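Local coordinates for protein adhesin LabA (Helicobacter pylori, PDB 6GMM) that probably helps the bacterium attach to the gastric mucosa by acting as a lectin-like adhesin specific for LacdiNAc sugars, at residues Q139-D151 with D344-G355. Sequence-based numbering, arbitrary orientation.
Sequences QIIQKAFGSSGKD and DNTWGAGCAYVG
Gln142 reaches from the last full turn of its helix to the backbone of Ala349, holding residues 345-349, an irregular stretch, against the helix end. Its CB lies 4.1 Å from the carbonyl O of Thr346. With CG beside the backbone N and the chain bent at chi2 (-72°), the carboxamide turns along the loop, and its CD sits close to both Ala349 N and Ala349 O. OE1 accepts the amide N-H of Ala349 at 3.0 Å; the bond is fairly straight, but the donor stands 36° above the carbonyl plane. NE2 returns a weak, bent bond to Ala349 O at 2.8 Å, so both ends of the amide meet one residue, which should limit its rotation. An ordered water reinforces the junction, accepting the N-H of Gly348 and bridging it to Gln142 O and Gln142 OE1.

On one flank of this clasp, the CB of Ala349 lies over a face of the Phe145 ring in a CH-pi contact, 3.7 Å from its centroid, and also touches Ile141 CG2. On another, the doubly bent Lys143 side chain crosses that of Thr346 at about a right angle; its CD packs near the threonine CG2 and its NZ donates to OG1 at 3.0 Å. Beyond the helix, which Gly146 leaves with positive phi, the closest pair of CA atoms is Gly149 and Gly348, 3.9 Å apart.

Asn67 and Gln74 of helix 57-76 bind the loop at Gly350, Ala349 and Cys351, and the Cys351-Cys326 disulfide ties it further just before helix 354-366. Helix 128-145 is in turn backed by helix 188-205 and strand 161-165, leaving the loop wedged between its C-terminal end and helix 57-76.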
ATOM      1  N   GLN A 139     -13.305  14.355 -13.404  1.00 18.46           N
ATOM      2  CA  GLN A 139     -14.448  13.768 -14.104  1.00 18.87           C
ATOM      3  C   GLN A 139     -14.244  12.310 -14.393  1.00 21.41           C
ATOM      4  O   GLN A 139     -15.205  11.560 -14.270  1.00 21.98           O
ATOM      5  CB  GLN A 139     -14.858  14.546 -15.376  1.00 20.12           C
ATOM      6  CG  GLN A 139     -15.279  15.995 -15.165  1.00 19.79           C
ATOM      7  CD  GLN A 139     -16.453  16.218 -14.251  1.00 30.20           C
ATOM      8  OE1 GLN A 139     -17.369  15.388 -14.139  1.00 20.56           O
ATOM      9  NE2 GLN A 139     -16.461  17.383 -13.607  1.00 21.23           N
ATOM     10  N   ILE A 140     -12.995  11.884 -14.715  1.00 19.11           N
ATOM     11  CA  ILE A 140     -12.689  10.459 -14.963  1.00 18.74           C
ATOM     12  C   ILE A 140     -12.868   9.651 -13.682  1.00 21.94           C
ATOM     13  O   ILE A 140     -13.460   8.567 -13.718  1.00 22.17           O
ATOM     14  CB  ILE A 140     -11.314  10.220 -15.656  1.00 19.62           C
ATOM     15  CG1 ILE A 140     -11.348  10.769 -17.114  1.00 19.95           C
ATOM     16  CG2 ILE A 140     -10.980   8.731 -15.661  1.00 18.94           C
ATOM     17  CD1 ILE A 140      -9.952  10.946 -17.890  1.00 19.23           C
ATOM     18  N   ILE A 141     -12.345  10.174 -12.551  1.00 19.05           N
ATOM     19  CA  ILE A 141     -12.480   9.540 -11.244  1.00 17.84           C
ATOM     20  C   ILE A 141     -13.950   9.360 -10.907  1.00 19.39           C
ATOM     21  O   ILE A 141     -14.359   8.252 -10.578  1.00 18.44           O
ATOM     22  CB  ILE A 141     -11.719  10.307 -10.129  1.00 19.40           C
ATOM     23  CG1 ILE A 141     -10.193  10.274 -10.402  1.00 19.61           C
ATOM     24  CG2 ILE A 141     -12.054   9.701  -8.743  1.00 18.07           C
ATOM     25  CD1 ILE A 141      -9.341  11.141  -9.524  1.00 20.99           C
ATOM     26  N   GLN A 142     -14.746  10.440 -11.017  1.00 18.52           N
ATOM     27  CA  GLN A 142     -16.173  10.407 -10.716  1.00 19.54           C
ATOM     28  C   GLN A 142     -16.930   9.419 -11.597  1.00 26.15           C
ATOM     29  O   GLN A 142     -17.713   8.645 -11.055  1.00 24.72           O
ATOM     30  CB  GLN A 142     -16.785  11.820 -10.757  1.00 21.27           C
ATOM     31  CG  GLN A 142     -16.508  12.591  -9.467  1.00 34.64           C
ATOM     32  CD  GLN A 142     -17.280  12.112  -8.244  1.00 49.53           C
ATOM     33  OE1 GLN A 142     -17.972  11.084  -8.221  1.00 45.63           O
ATOM     34  NE2 GLN A 142     -17.185  12.868  -7.187  1.00 36.79           N
ATOM     35  N   LYS A 143     -16.664   9.388 -12.940  1.00 25.44           N
ATOM     36  CA  LYS A 143     -17.336   8.418 -13.838  1.00 25.77           C
ATOM     37  C   LYS A 143     -16.891   6.989 -13.563  1.00 30.17           C
ATOM     38  O   LYS A 143     -17.694   6.065 -13.697  1.00 31.86           O
ATOM     39  CB  LYS A 143     -17.185   8.770 -15.334  1.00 27.63           C
ATOM     40  CG  LYS A 143     -17.689  10.172 -15.725  1.00 37.64           C
ATOM     41  CD  LYS A 143     -19.217  10.326 -15.750  1.00 47.77           C
ATOM     42  CE  LYS A 143     -19.666  11.740 -16.076  1.00 61.21           C
ATOM     43  NZ  LYS A 143     -19.345  12.721 -14.996  1.00 70.19           N
ATOM     44  N   ALA A 144     -15.628   6.792 -13.151  1.00 24.92           N
ATOM     45  CA  ALA A 144     -15.149   5.437 -12.856  1.00 23.51           C
ATOM     46  C   ALA A 144     -15.843   4.818 -11.651  1.00 27.47           C
ATOM     47  O   ALA A 144     -16.033   3.593 -11.621  1.00 27.09           O
ATOM     48  CB  ALA A 144     -13.664   5.448 -12.636  1.00 23.36           C
ATOM     49  N   PHE A 145     -16.204   5.643 -10.649  1.00 22.60           N
ATOM     50  CA  PHE A 145     -16.893   5.163  -9.447  1.00 22.66           C
ATOM     51  C   PHE A 145     -18.350   4.865  -9.766  1.00 29.61           C
ATOM     52  O   PHE A 145     -18.941   4.021  -9.121  1.00 29.04           O
ATOM     53  CB  PHE A 145     -16.834   6.219  -8.324  1.00 22.90           C
ATOM     54  CG  PHE A 145     -15.658   6.094  -7.387  1.00 23.03           C
ATOM     55  CD1 PHE A 145     -14.410   6.599  -7.739  1.00 23.81           C
ATOM     56  CD2 PHE A 145     -15.814   5.546  -6.119  1.00 23.07           C
ATOM     57  CE1 PHE A 145     -13.339   6.546  -6.843  1.00 22.78           C
ATOM     58  CE2 PHE A 145     -14.753   5.532  -5.217  1.00 24.63           C
ATOM     59  CZ  PHE A 145     -13.515   5.998  -5.597  1.00 21.59           C
ATOM     60  N   GLY A 146     -18.926   5.595 -10.722  1.00 30.30           N
ATOM     61  CA  GLY A 146     -20.321   5.426 -11.130  1.00 32.58           C
ATOM     62  C   GLY A 146     -21.331   5.943 -10.120  1.00 38.67           C
ATOM     63  O   GLY A 146     -20.954   6.474  -9.064  1.00 37.84           O
ATOM     64  N   SER A 147     -22.628   5.789 -10.435  1.00 36.79           N
ATOM     65  CA  SER A 147     -23.700   6.285  -9.565  1.00 38.05           C
ATOM     66  C   SER A 147     -23.710   5.606  -8.192  1.00 43.13           C
ATOM     67  O   SER A 147     -23.938   6.275  -7.190  1.00 44.34           O
ATOM     68  CB  SER A 147     -25.062   6.211 -10.259  1.00 42.03           C
ATOM     69  OG  SER A 147     -25.930   5.212  -9.746  1.00 51.85           O
ATOM     70  N   SER A 148     -23.406   4.307  -8.156  1.00 39.19           N
ATOM     71  CA  SER A 148     -23.362   3.473  -6.953  1.00 39.14           C
ATOM     72  C   SER A 148     -22.093   3.686  -6.102  1.00 40.30           C
ATOM     73  O   SER A 148     -22.044   3.280  -4.924  1.00 38.91           O
ATOM     74  CB  SER A 148     -23.448   2.005  -7.360  1.00 43.59           C
ATOM     75  OG  SER A 148     -22.331   1.653  -8.162  1.00 53.63           O
ATOM     76  N   GLY A 149     -21.060   4.238  -6.732  1.00 33.93           N
ATOM     77  CA  GLY A 149     -19.768   4.443  -6.099  1.00 32.46           C
ATOM     78  C   GLY A 149     -18.995   3.148  -5.955  1.00 37.53           C
ATOM     79  O   GLY A 149     -17.984   3.120  -5.254  1.00 38.55           O
ATOM     80  N   LYS A 150     -19.428   2.071  -6.649  1.00 32.63           N
ATOM     81  CA  LYS A 150     -18.769   0.748  -6.561  1.00 31.34           C
ATOM     82  C   LYS A 150     -18.311   0.166  -7.924  1.00 34.09           C
ATOM     83  O   LYS A 150     -17.933  -1.000  -7.990  1.00 34.83           O
ATOM     84  CB  LYS A 150     -19.733  -0.256  -5.884  1.00 33.34           C
ATOM     85  CG  LYS A 150     -19.962  -0.018  -4.400  1.00 43.72           C
ATOM     86  CD  LYS A 150     -21.420  -0.253  -4.054  1.00 59.01           C
ATOM     87  CE  LYS A 150     -21.624  -0.561  -2.591  1.00 78.47           C
ATOM     88  NZ  LYS A 150     -22.985  -1.108  -2.329  1.00 89.23           N
ATOM     89  N   ASP A 151     -18.323   0.971  -8.991  1.00 30.17           N
ATOM     90  CA  ASP A 151     -18.030   0.514 -10.349  1.00 30.48           C
ATOM     91  C   ASP A 151     -16.565   0.143 -10.647  1.00 34.67           C
ATOM     92  O   ASP A 151     -16.328  -0.549 -11.653  1.00 36.44           O
ATOM     93  CB  ASP A 151     -18.529   1.541 -11.380  1.00 32.16           C
ATOM     94  CG  ASP A 151     -20.045   1.603 -11.559  1.00 43.93           C
ATOM     95  OD1 ASP A 151     -20.765   0.801 -10.902  1.00 44.66           O
ATOM     96  OD2 ASP A 151     -20.510   2.429 -12.373  1.00 48.89           O
ATOM     97  N   ASP A 344     -27.227   7.828 -14.307  1.00 67.85           N
ATOM     98  CA  ASP A 344     -27.776   9.150 -14.026  1.00 67.53           C
ATOM     99  C   ASP A 344     -26.662  10.188 -13.708  1.00 69.50           C
ATOM    100  O   ASP A 344     -25.976  10.658 -14.631  1.00 68.36           O
ATOM    101  CB  ASP A 344     -28.832   9.063 -12.905  1.00 70.27           C
ATOM    102  N   ASN A 345     -26.493  10.538 -12.410  1.00 64.32           N
ATOM    103  CA  ASN A 345     -25.490  11.487 -11.919  1.00 61.75           C
ATOM    104  C   ASN A 345     -24.384  10.713 -11.215  1.00 61.29           C
ATOM    105  O   ASN A 345     -24.656   9.713 -10.542  1.00 61.63           O
ATOM    106  CB  ASN A 345     -26.109  12.500 -10.944  1.00 63.67           C
ATOM    107  CG  ASN A 345     -27.292  13.265 -11.487  1.00 88.22           C
ATOM    108  OD1 ASN A 345     -28.456  12.973 -11.168  1.00 81.83           O
ATOM    109  ND2 ASN A 345     -27.018  14.277 -12.304  1.00 80.25           N
ATOM    110  N   THR A 346     -23.141  11.184 -11.364  1.00 52.75           N
ATOM    111  CA  THR A 346     -21.979  10.540 -10.767  1.00 50.06           C
ATOM    112  C   THR A 346     -21.451  11.355  -9.580  1.00 49.43           C
ATOM    113  O   THR A 346     -20.706  12.322  -9.760  1.00 46.54           O
ATOM    114  CB  THR A 346     -20.924  10.224 -11.841  1.00 55.32           C
ATOM    115  OG1 THR A 346     -20.596  11.423 -12.551  1.00 53.54           O
ATOM    116  CG2 THR A 346     -21.387   9.149 -12.813  1.00 52.01           C
ATOM    117  N   TRP A 347     -21.875  10.967  -8.362  1.00 45.86           N
ATOM    118  CA  TRP A 347     -21.465  11.602  -7.104  1.00 45.43           C
ATOM    119  C   TRP A 347     -20.937  10.570  -6.113  1.00 46.22           C
ATOM    120  O   TRP A 347     -20.997  10.779  -4.900  1.00 46.09           O
ATOM    121  CB  TRP A 347     -22.631  12.366  -6.446  1.00 45.28           C
ATOM    122  CG  TRP A 347     -23.271  13.422  -7.271  1.00 46.09           C
ATOM    123  CD1 TRP A 347     -22.653  14.443  -7.928  1.00 48.28           C
ATOM    124  CD2 TRP A 347     -24.674  13.636  -7.420  1.00 46.98           C
ATOM    125  NE1 TRP A 347     -23.591  15.271  -8.503  1.00 48.14           N
ATOM    126  CE2 TRP A 347     -24.841  14.793  -8.216  1.00 50.32           C
ATOM    127  CE3 TRP A 347     -25.813  12.971  -6.945  1.00 49.55           C
ATOM    128  CZ2 TRP A 347     -26.099  15.290  -8.558  1.00 50.37           C
ATOM    129  CZ3 TRP A 347     -27.062  13.462  -7.290  1.00 51.95           C
ATOM    130  CH2 TRP A 347     -27.195  14.605  -8.092  1.00 52.21           C
ATOM    131  N   GLY A 348     -20.440   9.471  -6.648  1.00 40.99           N
ATOM    132  CA  GLY A 348     -19.916   8.342  -5.892  1.00 39.65           C
ATOM    133  C   GLY A 348     -18.587   8.554  -5.201  1.00 38.83           C
ATOM    134  O   GLY A 348     -18.319   7.874  -4.220  1.00 38.77           O
ATOM    135  N   ALA A 349     -17.752   9.480  -5.684  1.00 32.71           N
ATOM    136  CA  ALA A 349     -16.411   9.687  -5.126  1.00 31.74           C
ATOM    137  C   ALA A 349     -16.210  10.964  -4.332  1.00 35.47           C
ATOM    138  O   ALA A 349     -16.900  11.952  -4.561  1.00 34.63           O
ATOM    139  CB  ALA A 349     -15.379   9.629  -6.245  1.00 31.83           C
ATOM    140  N   GLY A 350     -15.209  10.957  -3.457  1.00 32.87           N
ATOM    141  CA  GLY A 350     -14.819  12.151  -2.720  1.00 33.20           C
ATOM    142  C   GLY A 350     -15.031  12.224  -1.226  1.00 36.94           C
ATOM    143  O   GLY A 350     -15.161  11.204  -0.534  1.00 34.59           O
ATOM    144  N   CYS A 351     -15.056  13.480  -0.736  1.00 33.71           N
ATOM    145  CA  CYS A 351     -15.123  13.902   0.666  1.00 35.17           C
ATOM    146  C   CYS A 351     -16.286  13.302   1.454  1.00 37.23           C
ATOM    147  O   CYS A 351     -16.180  13.195   2.676  1.00 37.83           O
ATOM    148  CB  CYS A 351     -15.106  15.423   0.757  1.00 37.54           C
ATOM    149  SG  CYS A 351     -16.157  16.237  -0.474  1.00 42.51           S
ATOM    150  N   ALA A 352     -17.358  12.857   0.771  1.00 30.75           N
ATOM    151  CA  ALA A 352     -18.513  12.226   1.423  1.00 31.05           C
ATOM    152  C   ALA A 352     -18.171  10.824   1.952  1.00 35.16           C
ATOM    153  O   ALA A 352     -18.817  10.335   2.892  1.00 35.85           O
ATOM    154  CB  ALA A 352     -19.645  12.106   0.426  1.00 31.59           C
ATOM    155  N   TYR A 353     -17.207  10.153   1.299  1.00 29.46           N
ATOM    156  CA  TYR A 353     -16.842   8.770   1.613  1.00 28.95           C
ATOM    157  C   TYR A 353     -15.386   8.584   2.020  1.00 32.93           C
ATOM    158  O   TYR A 353     -14.916   7.462   2.003  1.00 30.39           O
ATOM    159  CB  TYR A 353     -17.209   7.865   0.406  1.00 29.24           C
ATOM    160  CG  TYR A 353     -18.679   7.956   0.062  1.00 30.98           C
ATOM    161  CD1 TYR A 353     -19.636   7.285   0.822  1.00 34.31           C
ATOM    162  CD2 TYR A 353     -19.121   8.761  -0.976  1.00 30.84           C
ATOM    163  CE1 TYR A 353     -20.997   7.406   0.545  1.00 34.21           C
ATOM    164  CE2 TYR A 353     -20.484   8.912  -1.247  1.00 33.17           C
ATOM    165  CZ  TYR A 353     -21.419   8.231  -0.480  1.00 39.76           C
ATOM    166  OH  TYR A 353     -22.762   8.334  -0.743  1.00 38.59           O
ATOM    167  N   VAL A 354     -14.666   9.658   2.393  1.00 31.58           N
ATOM    168  CA  VAL A 354     -13.254   9.529   2.795  1.00 31.50           C
ATOM    169  C   VAL A 354     -13.141   8.807   4.145  1.00 34.90           C
ATOM    170  O   VAL A 354     -12.387   7.834   4.261  1.00 33.13           O
ATOM    171  CB  VAL A 354     -12.524  10.900   2.761  1.00 36.78           C
ATOM    172  CG1 VAL A 354     -11.227  10.880   3.554  1.00 36.50           C
ATOM    173  CG2 VAL A 354     -12.256  11.341   1.325  1.00 36.27           C
ATOM    174  N   GLY A 355     -13.930   9.267   5.118  1.00 33.50           N
ATOM    175  CA  GLY A 355     -13.987   8.740   6.481  1.00 34.76           C
ATOM    176  C   GLY A 355     -14.306   7.262   6.619  1.00 40.62           C
ATOM    177  O   GLY A 355     -13.666   6.563   7.406  1.00 41.96           O
TER
HETATM  178  O   HOH W   1     -19.386   8.840  -9.062  1.00 18.29           O